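PDB 4EI0: uncharacterized hypothetical protein from Parabacteroides merdae, which is of unknown function, belongs to the DUF4466 family and is rich in antiparallel beta sheet, with few helices. Local coordinates for residues E173-Y178 against V305-Y310; N230-I235 against A280-A285. All coordinates share one frame; numbering follows the deposited sequence.

Interaction 1: residues E173-Y178 against V305-Y310; sequences EAVHIY and VSVKRY
Arg-309 lays its guanidinium against the backbone of Glu-173 and Ala-174, while Val-307, two residues earlier on the same side of the strand, meets Val-175. The valine pair is the tightest apolar touch: CG1 of Val-175 lies 3.6 Å from CG2 of Val-307, and the two side chains cross at about a right angle. The other branch of Val-307, CG1, sits anti to its backbone N (chi1 176°) and packs 4.0 Å from CB of Ala-174. That same methyl of Ala-174 also rests 3.9 Å from CB of Arg-309, which places the alanine between the two strand side chains. From there the arginine passes the carbonyl of Ala-174, its CD 3.5 Å from Ala-174 O, and bends at chi3 (67°). Glu-173 O stands 3.1 Å above the guanidinium plane, toward the rim, and CA of Ala-174 lies over the same face. NH1 of Arg-309 is close to this oxygen, but the angle is poor for a hydrogen bond; its hydrogen bonds go instead to the carbonyls of Asn-170 and Phe-168, while NH2 forms a salt bridge with Asp-152. Ala-174 O is buried here without a polar partner. Within 173-178, ND1 of His-176 donates to the syn lone pair of Glu-173 OE2 at 2.7 Å, nearly in the ring plane, tying the turn to the start of its strand. A leucine in place of Arg-309 would probably leave Asp-152 without this charged partner and the Asn-170 and Phe-168 carbonyls without this donor. The contact joins two antiparallel sheets: strand 302-311, between strands 152-159 and 289-299, meets the loop leading into strand 176-178, which pairs with strand 165-167.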
loop_
_atom_site.group_PDB
_atom_site.type_symbol
_atom_site.label_atom_id
_atom_site.label_comp_id
_atom_site.label_asym_id
_atom_site.label_seq_id
_atom_site.Cartn_x
_atom_site.Cartn_y
_atom_site.Cartn_z
ATOM N N GLU B 173 33.190 -25.395 6.421
ATOM C CA GLU B 173 33.708 -24.715 5.228
ATOM C C GLU B 173 33.622 -25.669 4.048
ATOM O O GLU B 173 34.355 -26.619 4.026
ATOM C CB GLU B 173 35.179 -24.346 5.416
ATOM C CG GLU B 173 35.512 -22.933 5.861
ATOM C CD GLU B 173 37.016 -22.630 5.739
ATOM O OE1 GLU B 173 37.815 -23.177 6.520
ATOM O OE2 GLU B 173 37.416 -21.868 4.840
ATOM N N ALA B 174 32.749 -25.408 3.065
ATOM C CA ALA B 174 32.529 -26.357 1.954
ATOM C C ALA B 174 33.821 -26.663 1.217
ATOM O O ALA B 174 34.071 -27.790 0.815
ATOM C CB ALA B 174 31.471 -25.820 0.986
ATOM N N VAL B 175 34.652 -25.649 1.073
ATOM C CA VAL B 175 36.012 -25.775 0.508
ATOM C C VAL B 175 36.833 -24.679 1.097
ATOM O O VAL B 175 36.265 -23.624 1.454
ATOM C CB VAL B 175 36.030 -25.656 -1.041
ATOM C CG1 VAL B 175 35.797 -24.234 -1.505
ATOM C CG2 VAL B 175 37.344 -26.199 -1.570
ATOM N N HIS B 176 38.134 -24.903 1.188
ATOM C CA HIS B 176 39.084 -23.845 1.536
ATOM C C HIS B 176 40.215 -23.890 0.567
ATOM O O HIS B 176 40.690 -24.960 0.250
ATOM C CB HIS B 176 39.586 -24.020 2.979
ATOM C CG HIS B 176 40.460 -22.870 3.463
ATOM N ND1 HIS B 176 39.958 -21.764 4.065
ATOM C CD2 HIS B 176 41.818 -22.655 3.325
ATOM C CE1 HIS B 176 40.986 -20.929 4.361
ATOM N NE2 HIS B 176 42.101 -21.457 3.878
ATOM N N ILE B 177 40.648 -22.731 0.076
ATOM C CA ILE B 177 41.762 -22.639 -0.875
ATOM C C ILE B 177 42.999 -22.192 -0.102
ATOM O O ILE B 177 43.049 -21.090 0.399
ATOM C CB ILE B 177 41.507 -21.603 -2.021
ATOM C CG1 ILE B 177 40.088 -21.714 -2.635
ATOM C CG2 ILE B 177 42.579 -21.743 -3.059
ATOM C CD1 ILE B 177 39.719 -23.080 -3.155
ATOM N N TYR B 178 43.969 -23.083 -0.015
ATOM C CA TYR B 178 45.281 -22.871 0.571
ATOM C C TYR B 178 46.193 -22.531 -0.574
ATOM O O TYR B 178 45.974 -22.984 -1.674
ATOM C CB TYR B 178 45.793 -24.165 1.250
ATOM C CG TYR B 178 45.059 -24.448 2.548
ATOM C CD1 TYR B 178 45.221 -23.601 3.649
ATOM C CD2 TYR B 178 44.153 -25.489 2.659
ATOM C CE1 TYR B 178 44.516 -23.814 4.828
ATOM C CE2 TYR B 178 43.442 -25.709 3.854
ATOM C CZ TYR B 178 43.646 -24.874 4.935
ATOM O OH TYR B 178 42.969 -25.065 6.113
ATOM N N VAL B 305 35.347 -20.364 -8.197
ATOM C CA VAL B 305 34.584 -21.585 -7.921
ATOM C C VAL B 305 33.585 -21.330 -6.812
ATOM O O VAL B 305 33.781 -20.444 -5.996
ATOM C CB VAL B 305 35.500 -22.789 -7.575
ATOM C CG1 VAL B 305 36.560 -23.020 -8.642
ATOM C CG2 VAL B 305 36.158 -22.612 -6.219
ATOM N N SER B 306 32.517 -22.100 -6.820
ATOM C CA SER B 306 31.554 -22.189 -5.742
ATOM C C SER B 306 31.285 -23.675 -5.450
ATOM O O SER B 306 31.245 -24.473 -6.360
ATOM C CB SER B 306 30.273 -21.509 -6.172
ATOM O OG SER B 306 30.543 -20.152 -6.509
ATOM N N VAL B 307 31.079 -24.042 -4.195
ATOM C CA VAL B 307 31.070 -25.474 -3.781
ATOM C C VAL B 307 29.953 -25.728 -2.811
ATOM O O VAL B 307 29.736 -24.930 -1.901
ATOM C CB VAL B 307 32.423 -25.859 -3.123
ATOM C CG1 VAL B 307 32.441 -27.298 -2.587
ATOM C CG2 VAL B 307 33.590 -25.584 -4.054
ATOM N N LYS B 308 29.202 -26.797 -3.044
ATOM C CA LYS B 308 28.358 -27.424 -2.055
ATOM C C LYS B 308 29.066 -28.667 -1.572
ATOM O O LYS B 308 29.675 -29.383 -2.373
ATOM C CB LYS B 308 27.024 -27.799 -2.622
ATOM C CG LYS B 308 26.053 -26.637 -2.659
ATOM C CD LYS B 308 24.756 -26.953 -3.366
ATOM C CE LYS B 308 23.696 -25.854 -3.200
ATOM N NZ LYS B 308 22.422 -26.200 -3.877
ATOM N N ARG B 309 29.050 -28.881 -0.258
ATOM C CA ARG B 309 29.675 -30.112 0.355
ATOM C C ARG B 309 28.671 -30.805 1.259
ATOM O O ARG B 309 27.853 -30.145 1.909
ATOM C CB ARG B 309 30.912 -29.712 1.135
ATOM C CG ARG B 309 31.700 -30.879 1.725
ATOM C CD ARG B 309 32.788 -30.458 2.693
ATOM N NE ARG B 309 32.245 -29.880 3.904
ATOM C CZ ARG B 309 32.958 -29.473 4.955
ATOM N NH1 ARG B 309 34.272 -29.608 4.979
ATOM N NH2 ARG B 309 32.329 -28.926 6.000
ATOM N N TYR B 310 28.716 -32.137 1.299
ATOM C CA TYR B 310 27.794 -32.936 2.081
ATOM C C TYR B 310 28.610 -34.033 2.793
ATOM O O TYR B 310 29.367 -34.767 2.156
ATOM C CB TYR B 310 26.732 -33.558 1.148
ATOM C CG TYR B 310 25.719 -34.466 1.821
ATOM C CD1 TYR B 310 24.595 -33.964 2.367
ATOM C CD2 TYR B 310 25.943 -35.828 1.926
ATOM C CE1 TYR B 310 23.667 -34.788 2.996
ATOM C CE2 TYR B 310 25.045 -36.660 2.549
ATOM C CZ TYR B 310 23.906 -36.119 3.107
ATOM O OH TYR B 310 22.982 -36.921 3.719
#

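Interaction 2: residues N230-I235 against A280-A285; sequences NNTKMI and AWVETA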
loop_
_atom_site.group_PDB
_atom_site.type_symbol
_atom_site.label_atom_id
_atom_site.label_comp_id
_atom_site.label_asym_id
_atom_site.label_seq_id
_atom_site.Cartn_x
_atom_site.Cartn_y
_atom_site.Cartn_z
ATOM N N ASN B 230 46.134 -37.523 -0.335
ATOM C CA ASN B 230 44.722 -37.848 -0.590
ATOM C C ASN B 230 44.412 -38.142 -2.062
ATOM O O ASN B 230 44.714 -37.348 -2.948
ATOM C CB ASN B 230 43.811 -36.724 -0.101
ATOM C CG ASN B 230 43.871 -36.544 1.380
ATOM O OD1 ASN B 230 44.398 -37.400 2.075
ATOM N ND2 ASN B 230 43.327 -35.439 1.882
ATOM N N ASN B 231 43.828 -39.308 -2.316
ATOM C CA ASN B 231 43.416 -39.692 -3.671
ATOM C C ASN B 231 41.904 -39.430 -3.881
ATOM O O ASN B 231 41.064 -40.263 -3.601
ATOM C CB ASN B 231 43.765 -41.150 -3.941
ATOM C CG ASN B 231 43.688 -41.488 -5.408
ATOM O OD1 ASN B 231 43.570 -40.611 -6.282
ATOM N ND2 ASN B 231 43.702 -42.764 -5.690
ATOM N N THR B 232 41.590 -38.226 -4.309
ATOM C CA THR B 232 40.215 -37.771 -4.436
ATOM C C THR B 232 39.556 -38.367 -5.682
ATOM O O THR B 232 40.189 -38.462 -6.719
ATOM C CB THR B 232 40.222 -36.230 -4.505
ATOM O OG1 THR B 232 40.854 -35.724 -3.329
ATOM C CG2 THR B 232 38.810 -35.666 -4.583
ATOM N N LYS B 233 38.303 -38.793 -5.561
ATOM C CA LYS B 233 37.525 -39.265 -6.702
ATOM C C LYS B 233 36.770 -38.112 -7.333
ATOM O O LYS B 233 36.147 -37.322 -6.620
ATOM C CB LYS B 233 36.475 -40.285 -6.242
ATOM C CG LYS B 233 37.046 -41.591 -5.708
ATOM C CD LYS B 233 35.889 -42.496 -5.268
ATOM C CE LYS B 233 36.358 -43.920 -4.997
ATOM N NZ LYS B 233 37.528 -43.880 -4.073
HETATM N N MSE B 234 36.773 -38.041 -8.653
HETATM C CA MSE B 234 36.191 -36.900 -9.384
HETATM C C MSE B 234 35.442 -37.345 -10.646
HETATM O O MSE B 234 35.886 -38.284 -11.312
HETATM C CB MSE B 234 37.342 -35.985 -9.854
HETATM C CG MSE B 234 38.054 -35.228 -8.787
HETATM SE SE MSE B 234 39.510 -34.258 -9.609
HETATM C CE MSE B 234 40.942 -35.576 -9.509
ATOM N N ILE B 235 34.339 -36.652 -10.970
ATOM C CA ILE B 235 33.520 -36.867 -12.219
ATOM C C ILE B 235 33.266 -35.500 -12.829
ATOM O O ILE B 235 32.711 -34.600 -12.173
ATOM C CB ILE B 235 32.178 -37.557 -11.890
ATOM C CG1 ILE B 235 32.442 -38.971 -11.313
ATOM C CG2 ILE B 235 31.194 -37.591 -13.081
ATOM C CD1 ILE B 235 31.183 -39.685 -10.818
ATOM N N ALA B 280 32.648 -30.444 -11.182
ATOM C CA ALA B 280 33.187 -31.723 -10.800
ATOM C C ALA B 280 32.502 -32.230 -9.556
ATOM O O ALA B 280 32.440 -31.529 -8.507
ATOM C CB ALA B 280 34.658 -31.586 -10.563
ATOM N N TRP B 281 31.929 -33.409 -9.626
ATOM C CA TRP B 281 31.513 -34.121 -8.400
ATOM C C TRP B 281 32.740 -34.734 -7.783
ATOM O O TRP B 281 33.517 -35.342 -8.480
ATOM C CB TRP B 281 30.568 -35.239 -8.686
ATOM C CG TRP B 281 29.237 -34.801 -9.247
ATOM C CD1 TRP B 281 28.838 -34.829 -10.564
ATOM C CD2 TRP B 281 28.083 -34.350 -8.511
ATOM N NE1 TRP B 281 27.550 -34.414 -10.687
ATOM C CE2 TRP B 281 27.044 -34.100 -9.491
ATOM C CE3 TRP B 281 27.821 -34.108 -7.189
ATOM C CZ2 TRP B 281 25.794 -33.659 -9.137
ATOM C CZ3 TRP B 281 26.560 -33.620 -6.847
ATOM C CH2 TRP B 281 25.568 -33.397 -7.814
ATOM N N VAL B 282 32.869 -34.628 -6.467
ATOM C CA VAL B 282 34.080 -35.041 -5.745
ATOM C C VAL B 282 33.678 -35.925 -4.582
ATOM O O VAL B 282 32.653 -35.691 -3.947
ATOM C CB VAL B 282 34.811 -33.785 -5.233
ATOM C CG1 VAL B 282 35.897 -34.118 -4.258
ATOM C CG2 VAL B 282 35.363 -33.026 -6.429
ATOM N N GLU B 283 34.511 -36.932 -4.288
ATOM C CA GLU B 283 34.417 -37.672 -3.015
ATOM C C GLU B 283 35.803 -37.763 -2.421
ATOM O O GLU B 283 36.736 -38.141 -3.126
ATOM C CB GLU B 283 33.834 -39.070 -3.223
ATOM C CG GLU B 283 33.646 -39.884 -1.921
ATOM C CD GLU B 283 33.049 -41.252 -2.190
ATOM O OE1 GLU B 283 31.832 -41.319 -2.412
ATOM O OE2 GLU B 283 33.794 -42.244 -2.265
ATOM N N THR B 284 35.950 -37.395 -1.148
ATOM C CA THR B 284 37.274 -37.334 -0.541
ATOM C C THR B 284 37.778 -38.733 -0.309
ATOM O O THR B 284 36.973 -39.703 -0.246
ATOM C CB THR B 284 37.297 -36.569 0.786
ATOM O OG1 THR B 284 36.332 -37.114 1.666
ATOM C CG2 THR B 284 36.920 -35.131 0.571
ATOM N N ALA B 285 39.104 -38.847 -0.157
ATOM C CA ALA B 285 39.779 -40.144 -0.151
ATOM C C ALA B 285 39.118 -41.172 0.784
ATOM O O ALA B 285 38.949 -42.331 0.428
ATOM C CB ALA B 285 41.252 -39.959 0.220
HETATM O O HOH W 1 40.439 -36.772 -0.783
HETATM O O HOH W 2 36.393 -42.276 -1.504
#
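Lys-233 and Glu-283 face each other as an antiparallel hydrogen-bonded pair, with Lys-233 N donating to Glu-283 O at 3.0 Å and Glu-283 N returning a bond to Lys-233 O. Ile-235 and Trp-281 repeat the reciprocal pattern, Ile-235 N to Trp-281 O at 2.9 Å. Between them Met-234, a selenomethionine, and Val-282 form the non-hydrogen-bonded pair, where CA of Met-234 approaches Trp-281 O and CA of Val-282 approaches Lys-233 O in CA-H...O contacts. On one face of the sheet the Lys-233 and Glu-283 side chains run side by side in the same direction, CD of the lysine 3.7 Å from OE2 of the glutamate. Their charged atoms stay 4.5 Å apart, NZ to OE2, too far for a salt bridge; water 2 accepts from Lys-233 NZ and lies 2.7 Å from Glu-283 OE2. The other carboxylate oxygen, OE1, is held by a salt bridge to Arg-290. On the Met-234 and Val-282 face, CG of the selenomethionine reaches CG2 of the valine at 4.2 Å. Near the strand end, Thr-232 presses CG2 to 3.3 Å from CG1 of Val-282, tighter than usual; both methyls are anti to their own backbone N. Thr-232 OG1 accepts from water 1, which lies unusually close to Ala-285 N, at 2.5 Å, so the link on that side is doubtful. The threonine hydroxyl is further bonded to Asp-194 O, and Asn-230 ND2 reaches Asp-194 OD1. Strand 233-238 is the outermost of its antiparallel sheet within this chain, and strand 278-283 separates it from 289-299. Met-234 and Ala-280 reach across to Ile-271 of strand 270-274, while Trp-281, on the opposite face, meets the ring of Tyr-292 and touches Leu-240 and Ile-262.

How the interactions relate
From the N terminus, the chain reaches 173-178 first, then 230-235, 280-285 and finally 305-310. Interaction 1 thus closes the longer loop, 126 residues between its segments, and interaction 2 closes a shorter one of 44 residues nested inside it; the two do not cross. Both reach the sheet ordered 152-159, 302-311, 289-299, 278-283, 233-238. Interaction 2 pairs two strands within it and also abuts the second sheet at strand 270-274, the far edge within this chain from strand 176-178, whereas interaction 1 joins the two sheets directly, through strand 302-311 and the approach to 176-178. Their centres lie 13 Å apart and their nearest atoms about 7 Å, without touching.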